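Local coordinates for protein enolase (alpha proteobacterium BAL199, PDB 3UGV) that probably catalyses magnesium-dependent proton abstraction from a carboxylate substrate, as enzymes of the mandelate racemase branch of the enolase superfamily do, at residues M223-Q228 and W249-V254; I275-Y280 and L296-F301; P323-L328 and A343-W348. All coordinates share one frame; numbering follows the deposited sequence.

Interaction 1 of 3, residues M223-Q228 and W249-V254. With MG (magnesium ion), chain B.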
loop_
_atom_site.group_PDB
_atom_site.type_symbol
_atom_site.label_atom_id
_atom_site.label_comp_id
_atom_site.label_asym_id
_atom_site.label_seq_id
_atom_site.Cartn_x
_atom_site.Cartn_y
_atom_site.Cartn_z
ATOM N N MET F 223 -28.084 -16.407 11.419
ATOM C CA MET F 223 -26.752 -15.914 11.727
ATOM C C MET F 223 -25.984 -17.107 12.259
ATOM O O MET F 223 -26.432 -17.789 13.168
ATOM C CB MET F 223 -26.811 -14.820 12.796
ATOM C CG MET F 223 -27.451 -13.507 12.369
ATOM S SD MET F 223 -29.238 -13.619 12.059
ATOM C CE MET F 223 -29.723 -11.958 12.549
ATOM N N VAL F 224 -24.830 -17.383 11.692
ATOM C CA VAL F 224 -24.090 -18.553 12.109
ATOM C C VAL F 224 -22.860 -18.149 12.913
ATOM O O VAL F 224 -22.111 -17.256 12.513
ATOM C CB VAL F 224 -23.719 -19.426 10.898
ATOM C CG1 VAL F 224 -22.379 -20.140 11.104
ATOM C CG2 VAL F 224 -24.845 -20.413 10.602
ATOM N N ASP F 225 -22.673 -18.799 14.054
ATOM C CA ASP F 225 -21.549 -18.506 14.938
ATOM C C ASP F 225 -20.717 -19.754 15.192
ATOM O O ASP F 225 -21.248 -20.780 15.634
ATOM C CB ASP F 225 -22.057 -17.975 16.276
ATOM C CG ASP F 225 -20.964 -17.275 17.086
ATOM O OD1 ASP F 225 -19.750 -17.572 16.914
ATOM O OD2 ASP F 225 -21.329 -16.411 17.893
ATOM N N PHE F 226 -19.415 -19.663 14.925
ATOM C CA PHE F 226 -18.517 -20.794 15.142
ATOM C C PHE F 226 -17.831 -20.712 16.488
ATOM O O PHE F 226 -17.156 -21.643 16.891
ATOM C CB PHE F 226 -17.445 -20.846 14.067
ATOM C CG PHE F 226 -17.908 -21.414 12.767
ATOM C CD1 PHE F 226 -17.918 -22.780 12.562
ATOM C CD2 PHE F 226 -18.299 -20.580 11.731
ATOM C CE1 PHE F 226 -18.326 -23.317 11.348
ATOM C CE2 PHE F 226 -18.717 -21.109 10.512
ATOM C CZ PHE F 226 -18.734 -22.477 10.327
ATOM N N ASN F 227 -17.979 -19.579 17.165
ATOM C CA ASN F 227 -17.336 -19.369 18.456
ATOM C C ASN F 227 -15.841 -19.653 18.477
ATOM O O ASN F 227 -15.360 -20.306 19.390
ATOM C CB ASN F 227 -18.036 -20.186 19.547
ATOM C CG ASN F 227 -19.402 -19.625 19.894
ATOM O OD1 ASN F 227 -19.505 -18.556 20.490
ATOM N ND2 ASN F 227 -20.459 -20.337 19.507
ATOM N N GLN F 228 -15.118 -19.158 17.474
ATOM C CA GLN F 228 -13.665 -19.260 17.435
ATOM C C GLN F 228 -13.183 -20.708 17.393
ATOM O O GLN F 228 -12.038 -20.975 17.729
ATOM C CB GLN F 228 -13.060 -18.601 18.682
ATOM C CG GLN F 228 -13.403 -17.150 18.850
ATOM C CD GLN F 228 -12.741 -16.554 20.084
ATOM O OE1 GLN F 228 -11.514 -16.509 20.183
ATOM N NE2 GLN F 228 -13.554 -16.108 21.041
ATOM N N TRP F 249 -25.035 -13.898 8.201
ATOM C CA TRP F 249 -23.605 -13.679 8.367
ATOM C C TRP F 249 -22.930 -14.887 8.965
ATOM O O TRP F 249 -23.601 -15.779 9.481
ATOM C CB TRP F 249 -23.319 -12.448 9.230
ATOM C CG TRP F 249 -23.631 -12.569 10.712
ATOM C CD1 TRP F 249 -23.103 -13.468 11.608
ATOM C CD2 TRP F 249 -24.478 -11.701 11.478
ATOM N NE1 TRP F 249 -23.603 -13.231 12.872
ATOM C CE2 TRP F 249 -24.434 -12.141 12.819
ATOM C CE3 TRP F 249 -25.270 -10.593 11.160
ATOM C CZ2 TRP F 249 -25.163 -11.521 13.828
ATOM C CZ3 TRP F 249 -25.992 -9.982 12.167
ATOM C CH2 TRP F 249 -25.937 -10.448 13.481
ATOM N N ILE F 250 -21.600 -14.898 8.890
ATOM C CA ILE F 250 -20.772 -15.909 9.538
ATOM C C ILE F 250 -19.909 -15.245 10.622
ATOM O O ILE F 250 -19.184 -14.269 10.358
ATOM C CB ILE F 250 -19.867 -16.600 8.516
ATOM C CG1 ILE F 250 -20.713 -17.324 7.467
ATOM C CG2 ILE F 250 -18.903 -17.564 9.192
ATOM C CD1 ILE F 250 -19.907 -17.696 6.240
ATOM N N GLU F 251 -19.973 -15.784 11.834
ATOM C CA GLU F 251 -19.402 -15.107 12.993
ATOM C C GLU F 251 -18.212 -15.856 13.570
ATOM O O GLU F 251 -18.291 -17.067 13.780
ATOM C CB GLU F 251 -20.487 -14.937 14.056
ATOM C CG GLU F 251 -20.140 -14.038 15.212
ATOM C CD GLU F 251 -21.312 -13.890 16.181
ATOM O OE1 GLU F 251 -22.475 -13.734 15.719
ATOM O OE2 GLU F 251 -21.070 -13.947 17.403
ATOM N N GLU F 252 -17.121 -15.113 13.791
ATOM C CA GLU F 252 -15.890 -15.570 14.475
ATOM C C GLU F 252 -15.465 -17.008 14.206
ATOM O O GLU F 252 -15.500 -17.861 15.107
ATOM C CB GLU F 252 -15.988 -15.341 15.990
ATOM C CG GLU F 252 -15.904 -13.878 16.397
ATOM C CD GLU F 252 -15.789 -13.676 17.904
ATOM O OE1 GLU F 252 -16.427 -14.440 18.671
ATOM O OE2 GLU F 252 -15.059 -12.739 18.318
ATOM N N PRO F 253 -15.065 -17.298 12.965
ATOM C CA PRO F 253 -14.670 -18.691 12.724
ATOM C C PRO F 253 -13.369 -19.077 13.435
ATOM O O PRO F 253 -13.208 -20.241 13.762
ATOM C CB PRO F 253 -14.493 -18.753 11.197
ATOM C CG PRO F 253 -14.464 -17.326 10.732
ATOM C CD PRO F 253 -15.225 -16.525 11.726
ATOM N N VAL F 254 -12.467 -18.120 13.657
ATOM C CA VAL F 254 -11.154 -18.413 14.235
ATOM C C VAL F 254 -10.903 -17.543 15.450
ATOM O O VAL F 254 -11.729 -16.705 15.790
ATOM C CB VAL F 254 -9.994 -18.215 13.218
ATOM C CG1 VAL F 254 -10.217 -19.066 11.984
ATOM C CG2 VAL F 254 -9.835 -16.744 12.841
HETATM MG MG MG B . -20.843 -14.896 19.065
HETATM O O HOH W 1 -20.341 -16.071 20.714
HETATM O O HOH W 2 -22.540 -14.523 20.245
HETATM O O HOH W 3 -18.947 -15.472 18.322
#
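The indole of W249 carries the CG methylene of M223 on one face. That carbon stands 3.3 Å from the centroid of the six-membered ring and 12° off its normal, which defines a CH-pi contact. SD of M223 lies farther out above the same face, a Met-aromatic contact at 4.8 Å from that centroid, while V224 O lies at the indole edge. The W249 chi1 of 71° puts CG between the backbone N and the carbonyl carbon, which turns the indole toward M223. The ring of F226 is met differently: I250 CG2 approaches in plane at its edge, 3.8 Å from F226 CE2, and P253 CA comes in obliquely.

Strands 221-225 and 249-251 run parallel. V224 N donates to W249 O, E251 N to V224 O, and F226 N to E251 O almost straight. Beyond the strand ends Q228 N still reaches E252 O, 2.7 Å away.

D225 and E251 project from the same sheet face, their carboxylate planes 46° apart. D225 OD2 binds magnesium at 2.0 Å and E251 OE2 at 1.9 Å, with E277 and three waters completing six ligands. The second oxygens are fixed separately. D225 OD1 accepts from N227 N, an Asx turn. E251 OE1 takes the W249 NE1 hydrogen on its anti lone pair at 3.1 Å and also pairs with K194. With an alanine at W249, M223 would probably lose the ring face it rests on and E251 OE1 its indole donor, leaving K194 and the metal to fix that carboxylate.

D225 OD2 and E251 OE2 lie 2.5 Å apart, consistent with metal charge offsetting their repulsion, at the C-terminal strand ends where this barrel family builds its active site.

Interaction 2 of 3, residues I275-Y280 and L296-F301. With MG (magnesium ion), chain B.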
loop_
_atom_site.group_PDB
_atom_site.type_symbol
_atom_site.label_atom_id
_atom_site.label_comp_id
_atom_site.label_asym_id
_atom_site.label_seq_id
_atom_site.Cartn_x
_atom_site.Cartn_y
_atom_site.Cartn_z
ATOM N N ILE F 275 -17.481 -10.047 13.387
ATOM C CA ILE F 275 -16.682 -10.205 14.597
ATOM C C ILE F 275 -16.952 -9.011 15.489
ATOM O O ILE F 275 -17.745 -8.129 15.140
ATOM C CB ILE F 275 -15.146 -10.261 14.328
ATOM C CG1 ILE F 275 -14.642 -8.915 13.817
ATOM C CG2 ILE F 275 -14.791 -11.395 13.369
ATOM C CD1 ILE F 275 -13.124 -8.886 13.552
ATOM N N GLY F 276 -16.300 -8.967 16.639
ATOM C CA GLY F 276 -16.426 -7.791 17.477
ATOM C C GLY F 276 -16.762 -8.045 18.927
ATOM O O GLY F 276 -16.433 -7.219 19.773
ATOM N N GLU F 277 -17.395 -9.171 19.240
ATOM C CA GLU F 277 -17.780 -9.380 20.627
ATOM C C GLU F 277 -16.564 -9.406 21.547
ATOM O O GLU F 277 -16.709 -9.302 22.746
ATOM C CB GLU F 277 -18.610 -10.643 20.811
ATOM C CG GLU F 277 -17.841 -11.937 20.670
ATOM C CD GLU F 277 -18.790 -13.120 20.621
ATOM O OE1 GLU F 277 -19.560 -13.206 19.636
ATOM O OE2 GLU F 277 -18.792 -13.937 21.570
ATOM N N ASN F 278 -15.372 -9.538 20.977
ATOM C CA ASN F 278 -14.134 -9.572 21.765
ATOM C C ASN F 278 -13.243 -8.339 21.615
ATOM O O ASN F 278 -12.089 -8.359 22.045
ATOM C CB ASN F 278 -13.323 -10.815 21.430
ATOM C CG ASN F 278 -13.855 -12.062 22.121
ATOM O OD1 ASN F 278 -13.662 -12.256 23.326
ATOM N ND2 ASN F 278 -14.525 -12.915 21.357
ATOM N N PHE F 279 -13.772 -7.288 20.985
ATOM C CA PHE F 279 -13.090 -5.997 20.914
ATOM C C PHE F 279 -12.985 -5.377 22.309
ATOM O O PHE F 279 -14.001 -5.058 22.931
ATOM C CB PHE F 279 -13.891 -5.012 20.059
ATOM C CG PHE F 279 -13.839 -5.281 18.586
ATOM C CD1 PHE F 279 -12.875 -6.114 18.043
ATOM C CD2 PHE F 279 -14.756 -4.674 17.738
ATOM C CE1 PHE F 279 -12.829 -6.336 16.695
ATOM C CE2 PHE F 279 -14.723 -4.906 16.387
ATOM C CZ PHE F 279 -13.749 -5.732 15.861
ATOM N N TYR F 280 -11.770 -5.183 22.798
ATOM C CA TYR F 280 -11.592 -4.459 24.057
ATOM C C TYR F 280 -11.352 -2.969 23.802
ATOM O O TYR F 280 -10.211 -2.518 23.737
ATOM C CB TYR F 280 -10.464 -5.083 24.885
ATOM C CG TYR F 280 -10.891 -6.374 25.543
ATOM C CD1 TYR F 280 -11.548 -6.357 26.770
ATOM C CD2 TYR F 280 -10.670 -7.608 24.922
ATOM C CE1 TYR F 280 -11.965 -7.530 27.372
ATOM C CE2 TYR F 280 -11.094 -8.787 25.507
ATOM C CZ TYR F 280 -11.739 -8.742 26.739
ATOM O OH TYR F 280 -12.167 -9.905 27.342
ATOM N N LEU F 296 -18.895 -6.733 9.301
ATOM C CA LEU F 296 -19.864 -6.299 10.309
ATOM C C LEU F 296 -19.199 -6.387 11.688
ATOM O O LEU F 296 -18.292 -7.192 11.880
ATOM C CB LEU F 296 -21.113 -7.192 10.271
ATOM C CG LEU F 296 -21.815 -7.545 8.951
ATOM C CD1 LEU F 296 -22.862 -8.622 9.199
ATOM C CD2 LEU F 296 -22.465 -6.341 8.285
ATOM N N VAL F 297 -19.622 -5.569 12.645
ATOM C CA VAL F 297 -19.088 -5.676 14.012
ATOM C C VAL F 297 -20.214 -5.832 15.051
ATOM O O VAL F 297 -21.320 -5.357 14.840
ATOM C CB VAL F 297 -18.217 -4.434 14.368
ATOM C CG1 VAL F 297 -17.085 -4.273 13.367
ATOM C CG2 VAL F 297 -19.061 -3.170 14.371
ATOM N N MET F 298 -19.933 -6.477 16.176
ATOM C CA MET F 298 -20.909 -6.540 17.269
ATOM C C MET F 298 -20.231 -6.496 18.637
ATOM O O MET F 298 -19.949 -7.539 19.226
ATOM C CB MET F 298 -21.802 -7.797 17.164
ATOM C CG MET F 298 -21.010 -9.090 16.942
ATOM S SD MET F 298 -22.050 -10.582 16.836
ATOM C CE MET F 298 -22.330 -10.914 18.567
ATOM N N PRO F 299 -19.980 -5.285 19.161
ATOM C CA PRO F 299 -19.297 -5.174 20.458
ATOM C C PRO F 299 -20.129 -5.704 21.627
ATOM O O PRO F 299 -21.358 -5.620 21.632
ATOM C CB PRO F 299 -19.074 -3.666 20.610
ATOM C CG PRO F 299 -19.136 -3.145 19.228
ATOM C CD PRO F 299 -20.173 -3.972 18.537
ATOM N N ASP F 300 -19.431 -6.270 22.600
ATOM C CA ASP F 300 -20.003 -6.748 23.842
ATOM C C ASP F 300 -19.776 -5.657 24.891
ATOM O O ASP F 300 -18.677 -5.106 24.964
ATOM C CB ASP F 300 -19.271 -8.030 24.241
ATOM C CG ASP F 300 -19.669 -8.526 25.611
ATOM O OD1 ASP F 300 -19.200 -7.940 26.605
ATOM O OD2 ASP F 300 -20.443 -9.505 25.696
ATOM N N PHE F 301 -20.791 -5.350 25.703
ATOM C CA PHE F 301 -20.721 -4.195 26.624
ATOM C C PHE F 301 -19.716 -4.292 27.781
ATOM O O PHE F 301 -19.214 -3.272 28.268
ATOM C CB PHE F 301 -22.118 -3.809 27.130
ATOM C CG PHE F 301 -23.019 -3.321 26.037
ATOM C CD1 PHE F 301 -22.973 -1.997 25.625
ATOM C CD2 PHE F 301 -23.864 -4.196 25.380
ATOM C CE1 PHE F 301 -23.774 -1.549 24.596
ATOM C CE2 PHE F 301 -24.673 -3.754 24.347
ATOM C CZ PHE F 301 -24.624 -2.433 23.951
HETATM MG MG MG B . -20.843 -14.896 19.065
HETATM O O HOH W 4 -16.465 -5.667 22.214
HETATM O O HOH W 1 -20.341 -16.071 20.714
HETATM O O HOH W 2 -22.540 -14.523 20.245
HETATM O O HOH W 3 -18.947 -15.472 18.322
#
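G276 fits closely against V297 and M298, the tight part of the contact. A beta carbon on G276 would fall 2.6 Å from M298 N, a clash, and the backbone angles also call for glycine. Its neighbour I275 O accepts from M298 N at 2.9 Å, the donor tilted 26° from the carbonyl plane, and is approached by V297 CA at 3.0 Å. F279 turns a ring edge to V297, with CE2 3.9 Å from CG1, while a type I turn from G276 to F279 lays one face of that ring over G276 CA. I275 and V297 form a parallel bridge between neighbouring barrel strands 273-275 and 296-297, and the loop beyond the first carries E277 to the metal.

The rest is held more loosely. I275 N to L296 O is a weak bond, and at the far end the segments are joined through a water that donates to G276 O and F279 O and accepts from D300 N, 3.1 Å away. The side chains of E277 and M298 lie alongside, OE1 3.8 Å from CE. The chi1 of 72° and extended chain of E277 carry OE1 to magnesium at 2.2 Å, and OE2 accepts from a metal-bound water at 2.8 Å.

E277 thus holds the ion directly and through its hydration shell, whose waters may mark where substrate oxygens bind.

Interaction 3 of 3, residues P323-L328 and A343-W348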
loop_
_atom_site.group_PDB
_atom_site.type_symbol
_atom_site.label_atom_id
_atom_site.label_comp_id
_atom_site.label_asym_id
_atom_site.label_seq_id
_atom_site.Cartn_x
_atom_site.Cartn_y
_atom_site.Cartn_z
ATOM N N PRO F 323 -22.113 -1.716 9.507
ATOM C CA PRO F 323 -23.306 -1.946 10.336
ATOM C C PRO F 323 -22.927 -2.570 11.676
ATOM O O PRO F 323 -22.089 -3.461 11.745
ATOM C CB PRO F 323 -24.147 -2.902 9.497
ATOM C CG PRO F 323 -23.646 -2.714 8.093
ATOM C CD PRO F 323 -22.189 -2.419 8.219
ATOM N N MET F 324 -23.548 -2.083 12.740
ATOM C CA MET F 324 -23.134 -2.417 14.089
ATOM C C MET F 324 -24.295 -3.090 14.809
ATOM O O MET F 324 -25.414 -2.575 14.803
ATOM C CB MET F 324 -22.709 -1.128 14.795
ATOM C CG MET F 324 -22.218 -1.265 16.211
ATOM S SD MET F 324 -21.377 0.270 16.645
ATOM C CE MET F 324 -21.148 0.096 18.406
ATOM N N SER F 325 -24.029 -4.251 15.401
ATOM C CA SER F 325 -25.034 -5.010 16.148
ATOM C C SER F 325 -24.557 -5.141 17.583
ATOM O O SER F 325 -23.457 -4.703 17.906
ATOM C CB SER F 325 -25.246 -6.401 15.528
ATOM O OG SER F 325 -25.864 -6.323 14.246
ATOM N N THR F 326 -25.369 -5.737 18.448
ATOM C CA THR F 326 -24.985 -5.876 19.849
ATOM C C THR F 326 -24.589 -7.294 20.209
ATOM O O THR F 326 -24.809 -8.229 19.455
ATOM C CB THR F 326 -26.116 -5.466 20.817
ATOM O OG1 THR F 326 -27.259 -6.311 20.604
ATOM C CG2 THR F 326 -26.503 -4.009 20.615
ATOM N N HIS F 327 -23.997 -7.438 21.382
ATOM C CA HIS F 327 -23.745 -8.750 21.938
ATOM C C HIS F 327 -24.055 -8.754 23.424
ATOM O O HIS F 327 -23.485 -7.971 24.185
ATOM C CB HIS F 327 -22.303 -9.161 21.734
ATOM C CG HIS F 327 -21.987 -10.498 22.316
ATOM N ND1 HIS F 327 -21.239 -10.654 23.462
ATOM C CD2 HIS F 327 -22.333 -11.745 21.915
ATOM C CE1 HIS F 327 -21.119 -11.941 23.732
ATOM N NE2 HIS F 327 -21.784 -12.624 22.816
ATOM N N LEU F 328 -24.961 -9.644 23.816
ATOM C CA LEU F 328 -25.477 -9.718 25.177
ATOM C C LEU F 328 -26.120 -8.391 25.637
ATOM O O LEU F 328 -26.303 -7.456 24.838
ATOM C CB LEU F 328 -24.387 -10.205 26.137
ATOM C CG LEU F 328 -23.824 -11.601 25.829
ATOM C CD1 LEU F 328 -22.696 -11.989 26.790
ATOM C CD2 LEU F 328 -24.938 -12.647 25.859
ATOM N N ALA F 343 -26.952 1.165 13.445
ATOM C CA ALA F 343 -27.620 0.057 14.121
ATOM C C ALA F 343 -28.075 -0.994 13.131
ATOM O O ALA F 343 -28.618 -0.682 12.078
ATOM C CB ALA F 343 -28.802 0.562 14.932
ATOM N N HIS F 344 -27.848 -2.252 13.469
ATOM C CA HIS F 344 -28.151 -3.326 12.544
ATOM C C HIS F 344 -29.091 -4.330 13.222
ATOM O O HIS F 344 -30.311 -4.250 13.053
ATOM C CB HIS F 344 -26.844 -3.961 12.030
ATOM C CG HIS F 344 -27.037 -4.909 10.888
ATOM N ND1 HIS F 344 -26.106 -5.876 10.563
ATOM C CD2 HIS F 344 -28.057 -5.050 10.003
ATOM C CE1 HIS F 344 -26.542 -6.567 9.524
ATOM N NE2 HIS F 344 -27.730 -6.097 9.174
ATOM N N TRP F 345 -28.539 -5.256 14.000
ATOM C CA TRP F 345 -29.364 -6.219 14.737
ATOM C C TRP F 345 -29.062 -6.172 16.225
ATOM O O TRP F 345 -27.917 -5.932 16.640
ATOM C CB TRP F 345 -29.100 -7.658 14.281
ATOM C CG TRP F 345 -29.583 -8.050 12.912
ATOM C CD1 TRP F 345 -28.894 -7.939 11.739
ATOM C CD2 TRP F 345 -30.827 -8.691 12.587
ATOM N NE1 TRP F 345 -29.631 -8.457 10.707
ATOM C CE2 TRP F 345 -30.825 -8.921 11.195
ATOM C CE3 TRP F 345 -31.951 -9.072 13.332
ATOM C CZ2 TRP F 345 -31.907 -9.524 10.529
ATOM C CZ3 TRP F 345 -33.022 -9.678 12.669
ATOM C CH2 TRP F 345 -32.986 -9.901 11.287
ATOM N N LEU F 346 -30.086 -6.444 17.027
ATOM C CA LEU F 346 -29.923 -6.611 18.465
ATOM C C LEU F 346 -29.913 -8.097 18.816
ATOM O O LEU F 346 -30.839 -8.824 18.467
ATOM C CB LEU F 346 -31.066 -5.926 19.207
ATOM C CG LEU F 346 -30.917 -6.041 20.724
ATOM C CD1 LEU F 346 -30.975 -4.686 21.387
ATOM C CD2 LEU F 346 -31.943 -6.982 21.306
ATOM N N GLU F 347 -28.872 -8.562 19.496
ATOM C CA GLU F 347 -28.861 -9.957 19.907
ATOM C C GLU F 347 -29.742 -10.126 21.130
ATOM O O GLU F 347 -29.524 -9.461 22.139
ATOM C CB GLU F 347 -27.449 -10.434 20.237
ATOM C CG GLU F 347 -27.399 -11.915 20.587
ATOM C CD GLU F 347 -26.015 -12.374 21.006
ATOM O OE1 GLU F 347 -25.454 -13.294 20.359
ATOM O OE2 GLU F 347 -25.487 -11.809 21.985
ATOM N N TRP F 348 -30.726 -11.021 21.053
ATOM C CA TRP F 348 -31.620 -11.227 22.184
ATOM C C TRP F 348 -31.490 -12.617 22.773
ATOM O O TRP F 348 -31.413 -13.607 22.047
ATOM C CB TRP F 348 -33.078 -10.939 21.806
ATOM C CG TRP F 348 -34.075 -11.122 22.944
ATOM C CD1 TRP F 348 -34.494 -10.163 23.831
ATOM C CD2 TRP F 348 -34.770 -12.330 23.308
ATOM N NE1 TRP F 348 -35.405 -10.700 24.716
ATOM C CE2 TRP F 348 -35.592 -12.024 24.418
ATOM C CE3 TRP F 348 -34.782 -13.635 22.805
ATOM C CZ2 TRP F 348 -36.407 -12.979 25.033
ATOM C CZ3 TRP F 348 -35.604 -14.582 23.415
ATOM C CH2 TRP F 348 -36.396 -14.249 24.520
HETATM O O HOH W 5 -23.951 -5.926 12.321
HETATM O O HOH W 6 -28.253 -7.232 22.769
#
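P323 lays CB obliquely against the imidazole of H344, 3.7 Å from ND1, and a water in the plane of that ring bridges H344 ND1 and S325 OG. M324 next offers its carbonyl to H344 N, a weak bond bent to 125°, beside the single bridge that joins M324 to A343.

S325 supplies the first side-chain link: OG accepts from W345 N at 2.9 Å and lies at the edge of the indole, near its plane. W345 CD1 in turn sits over one face of the H344 ring, so the hydroxyl, indole and imidazole are packed together. T326 returns the exchange through its backbone, with N donating to W345 O at 3.1 Å, and then through its side chain. A chi1 of 61° places OG1 between the backbone N and the carbonyl carbon, where it accepts from E347 N at 3.0 Å and donates to a water 2.6 Å away. That water also donates to L328 O and E347 O, tying three buried polar atoms together.

H327 lies alongside E347, ring and carboxylate planes 50° apart, with CD2 3.2 Å from E347 OE2; its ND1 is bonded to D300. L328 N then donates to E347 OE2 at 2.9 Å, nearly along the C-O axis. The other oxygen, E347 OE1, forms a salt bridge with K194, so both ends of this buried carboxylate have partners.

Helix 306-320 packs on M324 through W310, A313 and A317, and helix 330-337 meets T326 and L346. Strand 157-162 runs beside strand 346-348 and bonds to L346, while M232 and A233 of a neighbouring subunit touch P323 and H344.

Interactions 1 and 2 converge on one magnesium: E251 OE2 and E277 OE1 are only 2.8 Å apart, and E252 OE2 probably accepts from N278 ND2 at 3.1 Å. Interaction 3 binds no metal, but the side chain of H327 comes within about 4 Å of the ion at its nearest atoms, and D300 OD2 of interaction 2 meets H327 ND1 at 2.6 Å. S325 N probably donates to V297 O, 3.0 Å away. Interactions 1 and 3 touch through aromatic packing, W249 CZ3 lying 3.6 Å from W345 CD1. K194 pairs with both E251 and E347, joining interactions 1 and 3; with E277 on the metal and D300 on H327, all three border the same probable active site.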